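Long-range contact in ubiquitin-conjugating ligase MGC351130 (Homo sapiens, PDB 1YRV), which catalyses the covalent attachment of ubiquitin to other proteins as an E2 enzyme, the chain being its UBC core domain: residues G22-D34 with T44-E56. Sequence-based numbering, arbitrary orientation.
Sequences GRAYLLLHRDFCD and TAKPVSEDMMEWE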
ATOM      1  N   GLY A  22      -8.088  18.326  14.277  1.00 41.23           N
ATOM      2  CA  GLY A  22      -6.948  18.422  13.374  1.00 37.83           C
ATOM      3  C   GLY A  22      -7.345  18.121  11.946  1.00 34.86           C
ATOM      4  O   GLY A  22      -8.255  17.314  11.716  1.00 36.79           O
ATOM      5  N   ARG A  23      -6.670  18.773  11.012  0.50 29.64           N
ATOM      6  CA  ARG A  23      -6.888  18.626   9.580  0.50 29.27           C
ATOM      7  C   ARG A  23      -6.794  17.154   9.137  0.50 29.81           C
ATOM      8  O   ARG A  23      -7.739  16.575   8.606  0.50 26.65           O
ATOM      9  CB  ARG A  23      -5.825  19.439   8.856  0.50 29.13           C
ATOM     10  CG  ARG A  23      -6.049  19.600   7.392  0.50 27.77           C
ATOM     11  CD  ARG A  23      -6.778  20.878   7.130  0.50 29.69           C
ATOM     12  NE  ARG A  23      -7.126  20.898   5.731  0.50 29.27           N
ATOM     13  CZ  ARG A  23      -8.162  21.524   5.207  0.50 26.92           C
ATOM     14  NH1 ARG A  23      -9.010  22.238   5.941  0.50 25.68           N
ATOM     15  NH2 ARG A  23      -8.362  21.378   3.923  0.50 32.46           N
ATOM     16  N   ALA A  24      -5.615  16.575   9.338  1.00 32.94           N
ATOM     17  CA  ALA A  24      -5.361  15.160   9.022  1.00 32.65           C
ATOM     18  C   ALA A  24      -6.417  14.241   9.640  1.00 35.13           C
ATOM     19  O   ALA A  24      -6.966  13.393   8.957  1.00 38.57           O
ATOM     20  CB  ALA A  24      -4.029  14.755   9.536  1.00 24.99           C
ATOM     21  N   TYR A  25      -6.662  14.383  10.936  1.00 37.50           N
ATOM     22  CA  TYR A  25      -7.654  13.555  11.586  1.00 38.75           C
ATOM     23  C   TYR A  25      -9.017  13.653  10.919  1.00 37.91           C
ATOM     24  O   TYR A  25      -9.651  12.639  10.683  1.00 36.85           O
ATOM     25  CB  TYR A  25      -7.778  13.921  13.074  1.00 39.45           C
ATOM     26  CG  TYR A  25      -8.866  13.163  13.798  1.00 39.94           C
ATOM     27  CD1 TYR A  25      -8.643  11.893  14.263  1.00 40.37           C
ATOM     28  CD2 TYR A  25     -10.144  13.692  13.924  1.00 40.49           C
ATOM     29  CE1 TYR A  25      -9.655  11.144  14.821  1.00 40.26           C
ATOM     30  CE2 TYR A  25     -11.175  12.962  14.491  1.00 40.56           C
ATOM     31  CZ  TYR A  25     -10.913  11.664  14.941  1.00 43.80           C
ATOM     32  OH  TYR A  25     -11.907  10.897  15.533  1.00 43.80           O
ATOM     33  N   LEU A  26      -9.476  14.864  10.619  1.00 39.02           N
ATOM     34  CA  LEU A  26     -10.791  15.029   9.984  1.00 39.54           C
ATOM     35  C   LEU A  26     -10.888  14.456   8.561  1.00 40.19           C
ATOM     36  O   LEU A  26     -11.947  13.938   8.139  1.00 39.67           O
ATOM     37  CB  LEU A  26     -11.188  16.506   9.986  1.00 40.48           C
ATOM     38  CG  LEU A  26     -11.454  17.108  11.378  1.00 41.29           C
ATOM     39  CD1 LEU A  26     -11.442  18.626  11.275  1.00 39.38           C
ATOM     40  CD2 LEU A  26     -12.807  16.612  11.924  1.00 42.69           C
ATOM     41  N   LEU A  27      -9.787  14.575   7.824  1.00 39.10           N
ATOM     42  CA  LEU A  27      -9.701  14.039   6.480  1.00 39.57           C
ATOM     43  C   LEU A  27      -9.741  12.506   6.553  1.00 39.87           C
ATOM     44  O   LEU A  27     -10.458  11.847   5.791  1.00 39.94           O
ATOM     45  CB  LEU A  27      -8.402  14.496   5.813  1.00 37.25           C
ATOM     46  CG  LEU A  27      -8.292  15.995   5.411  1.00 39.79           C
ATOM     47  CD1 LEU A  27      -6.829  16.287   5.070  1.00 37.74           C
ATOM     48  CD2 LEU A  27      -9.192  16.352   4.200  1.00 36.12           C
ATOM     49  N   LEU A  28      -8.961  11.939   7.462  1.00 39.17           N
ATOM     50  CA  LEU A  28      -8.943  10.490   7.584  1.00 41.69           C
ATOM     51  C   LEU A  28     -10.281   9.987   8.118  1.00 41.93           C
ATOM     52  O   LEU A  28     -10.734   8.899   7.757  1.00 44.39           O
ATOM     53  CB  LEU A  28      -7.781  10.033   8.471  1.00 39.62           C
ATOM     54  CG  LEU A  28      -6.402  10.137   7.810  1.00 39.25           C
ATOM     55  CD1 LEU A  28      -5.311   9.912   8.850  1.00 38.08           C
ATOM     56  CD2 LEU A  28      -6.291   9.154   6.679  1.00 34.96           C
ATOM     57  N   HIS A  29     -10.910  10.787   8.970  1.00 42.01           N
ATOM     58  CA  HIS A  29     -12.208  10.438   9.509  1.00 42.92           C
ATOM     59  C   HIS A  29     -13.209  10.349   8.385  1.00 43.20           C
ATOM     60  O   HIS A  29     -13.958   9.381   8.305  1.00 45.56           O
ATOM     61  CB  HIS A  29     -12.702  11.464  10.512  1.00 43.80           C
ATOM     62  CG  HIS A  29     -13.886  10.995  11.279  1.00 41.47           C
ATOM     63  ND1 HIS A  29     -13.757  10.303  12.463  1.00 46.08           N
ATOM     64  CD2 HIS A  29     -15.194  10.950  10.954  1.00 43.33           C
ATOM     65  CE1 HIS A  29     -14.942   9.847  12.827  1.00 43.24           C
ATOM     66  NE2 HIS A  29     -15.831  10.220  11.929  1.00 42.52           N
ATOM     67  N   ARG A  30     -13.251  11.374   7.546  1.00 41.05           N
ATOM     68  CA  ARG A  30     -14.139  11.373   6.398  1.00 41.38           C
ATOM     69  C   ARG A  30     -13.750  10.197   5.495  1.00 42.84           C
ATOM     70  O   ARG A  30     -14.583   9.364   5.179  1.00 41.71           O
ATOM     71  CB  ARG A  30     -14.027  12.679   5.625  1.00 43.83           C
ATOM     72  CG  ARG A  30     -14.763  12.649   4.297  1.00 47.78           C
ATOM     73  CD  ARG A  30     -14.066  13.555   3.247  1.00 50.85           C
ATOM     74  NE  ARG A  30     -12.685  13.154   3.025  1.00 46.69           N
ATOM     75  CZ  ARG A  30     -11.744  13.926   2.479  1.00 51.04           C
ATOM     76  NH1 ARG A  30     -10.470  13.490   2.301  1.00 55.26           N
ATOM     77  NH2 ARG A  30     -12.069  15.140   2.089  1.00 51.09           N
ATOM     78  N   ASP A  31     -12.485  10.116   5.091  1.00 42.09           N
ATOM     79  CA  ASP A  31     -12.044   9.020   4.247  1.00 42.84           C
ATOM     80  C   ASP A  31     -12.456   7.640   4.729  1.00 43.13           C
ATOM     81  O   ASP A  31     -12.830   6.803   3.923  1.00 45.56           O
ATOM     82  CB  ASP A  31     -10.530   9.019   4.115  1.00 43.30           C
ATOM     83  CG  ASP A  31     -10.013  10.133   3.228  1.00 45.03           C
ATOM     84  OD1 ASP A  31     -10.838  10.858   2.631  1.00 42.70           O
ATOM     85  OD2 ASP A  31      -8.767  10.271   3.138  1.00 45.98           O
ATOM     86  N   PHE A  32     -12.340   7.380   6.025  1.00 43.78           N
ATOM     87  CA  PHE A  32     -12.714   6.076   6.573  1.00 44.82           C
ATOM     88  C   PHE A  32     -14.200   5.792   6.408  1.00 44.22           C
ATOM     89  O   PHE A  32     -14.593   4.677   6.089  1.00 43.76           O
ATOM     90  CB  PHE A  32     -12.356   6.005   8.043  1.00 47.03           C
ATOM     91  CG  PHE A  32     -12.356   4.616   8.605  1.00 49.61           C
ATOM     92  CD1 PHE A  32     -12.631   4.406   9.952  1.00 50.40           C
ATOM     93  CD2 PHE A  32     -12.061   3.511   7.808  1.00 49.67           C
ATOM     94  CE1 PHE A  32     -12.611   3.102  10.500  1.00 51.20           C
ATOM     95  CE2 PHE A  32     -12.040   2.206   8.352  1.00 49.17           C
ATOM     96  CZ  PHE A  32     -12.315   2.006   9.691  1.00 47.61           C
ATOM     97  N   CYS A  33     -15.041   6.792   6.629  1.00 47.64           N
ATOM     98  CA  CYS A  33     -16.481   6.591   6.439  1.00 50.17           C
ATOM     99  C   CYS A  33     -16.749   6.225   4.974  1.00 49.83           C
ATOM    100  O   CYS A  33     -17.598   5.396   4.686  1.00 49.72           O
ATOM    101  CB  CYS A  33     -17.264   7.862   6.751  1.00 49.58           C
ATOM    102  SG  CYS A  33     -17.255   8.320   8.462  1.00 61.86           S
ATOM    103  N   ASP A  34     -16.015   6.863   4.067  1.00 48.67           N
ATOM    104  CA  ASP A  34     -16.162   6.612   2.647  1.00 48.95           C
ATOM    105  C   ASP A  34     -15.735   5.203   2.269  1.00 48.23           C
ATOM    106  O   ASP A  34     -16.365   4.557   1.452  1.00 47.72           O
ATOM    107  CB  ASP A  34     -15.319   7.601   1.851  1.00 49.59           C
ATOM    108  CG  ASP A  34     -15.917   8.978   1.804  1.00 52.43           C
ATOM    109  OD1 ASP A  34     -15.213   9.892   1.296  1.00 54.38           O
ATOM    110  OD2 ASP A  34     -17.075   9.160   2.257  1.00 54.05           O
ATOM    111  N   THR A  44      -9.201  -4.421   3.056  1.00 53.17           N
ATOM    112  CA  THR A  44      -9.544  -4.235   4.457  1.00 51.64           C
ATOM    113  C   THR A  44      -8.542  -3.277   5.038  1.00 50.05           C
ATOM    114  O   THR A  44      -7.343  -3.384   4.763  1.00 50.16           O
ATOM    115  CB  THR A  44      -9.435  -5.545   5.213  1.00 52.26           C
ATOM    116  OG1 THR A  44     -10.089  -6.568   4.455  1.00 54.21           O
ATOM    117  CG2 THR A  44     -10.100  -5.432   6.572  1.00 52.29           C
ATOM    118  N   ALA A  45      -9.027  -2.328   5.828  1.00 48.75           N
ATOM    119  CA  ALA A  45      -8.152  -1.333   6.440  1.00 47.80           C
ATOM    120  C   ALA A  45      -8.750  -0.951   7.768  1.00 47.41           C
ATOM    121  O   ALA A  45      -9.938  -0.671   7.871  1.00 46.93           O
ATOM    122  CB  ALA A  45      -8.025  -0.122   5.539  1.00 43.02           C
ATOM    123  N   LYS A  46      -7.924  -0.964   8.793  1.00 49.87           N
ATOM    124  CA  LYS A  46      -8.411  -0.648  10.114  1.00 52.08           C
ATOM    125  C   LYS A  46      -7.462   0.285  10.854  1.00 52.00           C
ATOM    126  O   LYS A  46      -6.247   0.067  10.852  1.00 50.09           O
ATOM    127  CB  LYS A  46      -8.573  -1.955  10.894  1.00 56.49           C
ATOM    128  CG  LYS A  46      -9.332  -1.839  12.202  1.00 62.80           C
ATOM    129  CD  LYS A  46     -10.846  -1.605  11.990  1.00 65.65           C
ATOM    130  CE  LYS A  46     -11.467  -1.060  13.286  1.00 67.24           C
ATOM    131  NZ  LYS A  46     -10.673  -1.525  14.497  1.00 67.54           N
ATOM    132  N   PRO A  47      -7.998   1.357  11.475  1.00 52.09           N
ATOM    133  CA  PRO A  47      -7.155   2.292  12.224  1.00 52.69           C
ATOM    134  C   PRO A  47      -6.661   1.493  13.426  1.00 54.13           C
ATOM    135  O   PRO A  47      -7.443   0.828  14.106  1.00 53.52           O
ATOM    136  CB  PRO A  47      -8.128   3.372  12.676  1.00 50.68           C
ATOM    137  CG  PRO A  47      -9.262   3.237  11.802  1.00 50.89           C
ATOM    138  CD  PRO A  47      -9.403   1.765  11.565  1.00 51.77           C
ATOM    139  N   VAL A  48      -5.374   1.564  13.698  1.00 56.54           N
ATOM    140  CA  VAL A  48      -4.844   0.823  14.811  1.00 57.91           C
ATOM    141  C   VAL A  48      -4.357   1.800  15.887  1.00 59.04           C
ATOM    142  O   VAL A  48      -3.507   1.470  16.709  1.00 59.56           O
ATOM    143  CB  VAL A  48      -3.730  -0.126  14.304  1.00 58.43           C
ATOM    144  CG1 VAL A  48      -2.465   0.651  13.986  1.00 57.35           C
ATOM    145  CG2 VAL A  48      -3.501  -1.227  15.295  1.00 60.92           C
ATOM    146  N   SER A  49      -4.915   3.014  15.873  1.00 58.83           N
ATOM    147  CA  SER A  49      -4.586   4.045  16.862  1.00 58.73           C
ATOM    148  C   SER A  49      -5.673   5.116  16.919  1.00 60.00           C
ATOM    149  O   SER A  49      -6.375   5.360  15.937  1.00 62.31           O
ATOM    150  CB  SER A  49      -3.222   4.704  16.567  1.00 55.66           C
ATOM    151  OG  SER A  49      -3.278   5.549  15.431  1.00 52.93           O
ATOM    152  N   GLU A  50      -5.799   5.755  18.077  1.00 61.88           N
ATOM    153  CA  GLU A  50      -6.794   6.800  18.292  1.00 62.60           C
ATOM    154  C   GLU A  50      -6.543   7.976  17.358  1.00 60.71           C
ATOM    155  O   GLU A  50      -7.449   8.714  16.974  1.00 58.64           O
ATOM    156  CB  GLU A  50      -6.743   7.242  19.748  1.00 64.98           C
ATOM    157  CG  GLU A  50      -8.079   7.060  20.441  1.00 70.93           C
ATOM    158  CD  GLU A  50      -8.820   5.806  19.981  1.00 73.92           C
ATOM    159  OE1 GLU A  50      -8.743   4.754  20.671  1.00 74.35           O
ATOM    160  OE2 GLU A  50      -9.472   5.888  18.911  1.00 76.60           O
ATOM    161  N   ASP A  51      -5.275   8.124  17.010  1.00 59.46           N
ATOM    162  CA  ASP A  51      -4.790   9.149  16.096  1.00 57.09           C
ATOM    163  C   ASP A  51      -5.453   9.074  14.724  1.00 54.85           C
ATOM    164  O   ASP A  51      -5.689  10.092  14.055  1.00 52.75           O
ATOM    165  CB  ASP A  51      -3.303   8.929  15.856  1.00 57.92           C
ATOM    166  CG  ASP A  51      -2.481   9.989  16.469  1.00 62.40           C
ATOM    167  OD1 ASP A  51      -1.248  10.033  16.218  1.00 62.59           O
ATOM    168  OD2 ASP A  51      -3.087  10.789  17.223  1.00 66.88           O
ATOM    169  N   MET A  52      -5.684   7.835  14.319  1.00 50.78           N
ATOM    170  CA  MET A  52      -6.212   7.491  13.030  1.00 50.58           C
ATOM    171  C   MET A  52      -5.091   7.670  12.036  1.00 48.45           C
ATOM    172  O   MET A  52      -5.306   7.726  10.825  1.00 47.50           O
ATOM    173  CB  MET A  52      -7.413   8.337  12.655  1.00 52.43           C
ATOM    174  CG  MET A  52      -8.682   7.797  13.255  1.00 53.81           C
ATOM    175  SD  MET A  52     -10.083   8.406  12.327  1.00 59.18           S
ATOM    176  CE  MET A  52     -10.285   7.121  11.189  1.00 52.71           C
ATOM    177  N   MET A  53      -3.885   7.721  12.578  1.00 45.81           N
ATOM    178  CA  MET A  53      -2.674   7.894  11.801  1.00 48.42           C
ATOM    179  C   MET A  53      -2.020   6.574  11.426  1.00 48.98           C
ATOM    180  O   MET A  53      -1.301   6.492  10.428  1.00 50.11           O
ATOM    181  CB  MET A  53      -1.654   8.698  12.601  1.00 48.96           C
ATOM    182  CG  MET A  53      -2.046  10.140  12.888  1.00 50.54           C
ATOM    183  SD  MET A  53      -1.938  11.333  11.514  1.00 50.72           S
ATOM    184  CE  MET A  53      -3.640  11.647  11.208  1.00 45.73           C
ATOM    185  N   GLU A  54      -2.259   5.554  12.242  1.00 48.94           N
ATOM    186  CA  GLU A  54      -1.650   4.264  12.031  1.00 49.64           C
ATOM    187  C   GLU A  54      -2.692   3.279  11.563  1.00 48.42           C
ATOM    188  O   GLU A  54      -3.726   3.112  12.212  1.00 46.34           O
ATOM    189  CB  GLU A  54      -0.995   3.770  13.329  1.00 53.55           C
ATOM    190  CG  GLU A  54       0.114   4.665  13.896  1.00 57.39           C
ATOM    191  CD  GLU A  54       1.182   4.993  12.853  1.00 63.19           C
ATOM    192  OE1 GLU A  54       1.504   4.105  12.016  1.00 67.98           O
ATOM    193  OE2 GLU A  54       1.724   6.128  12.864  1.00 64.24           O
ATOM    194  N   TRP A  55      -2.421   2.633  10.423  1.00 48.06           N
ATOM    195  CA  TRP A  55      -3.364   1.654   9.849  1.00 46.44           C
ATOM    196  C   TRP A  55      -2.787   0.295   9.543  1.00 46.98           C
ATOM    197  O   TRP A  55      -1.612   0.154   9.217  1.00 47.27           O
ATOM    198  CB  TRP A  55      -3.936   2.155   8.526  1.00 44.28           C
ATOM    199  CG  TRP A  55      -4.669   3.389   8.671  1.00 43.22           C
ATOM    200  CD1 TRP A  55      -4.152   4.611   8.940  1.00 39.70           C
ATOM    201  CD2 TRP A  55      -6.097   3.529   8.680  1.00 41.32           C
ATOM    202  NE1 TRP A  55      -5.174   5.511   9.127  1.00 40.27           N
ATOM    203  CE2 TRP A  55      -6.368   4.874   8.971  1.00 39.51           C
ATOM    204  CE3 TRP A  55      -7.163   2.644   8.462  1.00 44.08           C
ATOM    205  CZ2 TRP A  55      -7.671   5.357   9.073  1.00 41.38           C
ATOM    206  CZ3 TRP A  55      -8.463   3.122   8.557  1.00 41.41           C
ATOM    207  CH2 TRP A  55      -8.705   4.481   8.859  1.00 42.80           C
ATOM    208  N   GLU A  56      -3.654  -0.703   9.605  1.00 47.74           N
ATOM    209  CA  GLU A  56      -3.270  -2.051   9.259  1.00 48.38           C
ATOM    210  C   GLU A  56      -4.121  -2.447   8.068  1.00 48.39           C
ATOM    211  O   GLU A  56      -5.360  -2.451   8.127  1.00 48.30           O
ATOM    212  CB  GLU A  56      -3.490  -2.988  10.427  1.00 50.16           C
ATOM    213  CG  GLU A  56      -2.360  -2.943  11.423  1.00 52.89           C
ATOM    214  CD  GLU A  56      -2.562  -3.936  12.559  1.00 55.55           C
ATOM    215  OE1 GLU A  56      -1.732  -3.960  13.496  1.00 57.15           O
ATOM    216  OE2 GLU A  56      -3.560  -4.689  12.511  1.00 56.72           O
TER
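F32, on the helix 23-38, reaches across to the hairpin 44-56 and lays one ring face over the six-membered ring edge of W55. The pair is T-shaped, with centroids 5.0 Å apart and planes at 80°. P47 adds a CH-pi contact, its CG lying over the same face of the F32 ring that W55 meets, 4.1 Å from the centroid. With CG anti to the backbone N (chi1 -165°), the phenyl group swings out from the helix to these partners, while the CE methyl of M52 meets F32 CD1 obliquely at 3.8 Å. Trimmed to an alanine, F32 would probably lose the face on which the W55 edge and P47 rest and leave a gap beside the M52 methyl. One to two turns nearer the helix start, packing is tight: M53, bent at chi2 and chi3, brings its CE within 3.4 Å of L28 CD1, and the same methyl touches A24 CB. The buried indole nitrogen of W55 is satisfied inside the hairpin, where NE1 donates to M52 O over 2.8 Å; the bond ties the indole to the turn, although the donor stands above the carbonyl plane. The solvent side is looser. There Y25 meets M52 SD in an oblique Met-aromatic contact, 4.5 Å from sulfur to ring centroid, and D51 O lies at the ring edge, 3.5 Å from CD1; the backbone of H29 runs past the sulfur, and no hydrogen bond crosses between the segments. The contact thus sets the N-terminal helix of the E2 fold against the first hairpin of its antiparallel sheet, away from the predicted active-site C108. F78 packs on W55 and L28, K36 forms a cation-pi contact with F32, and helix 124-135 meets A45 and W55 through L128 and L124.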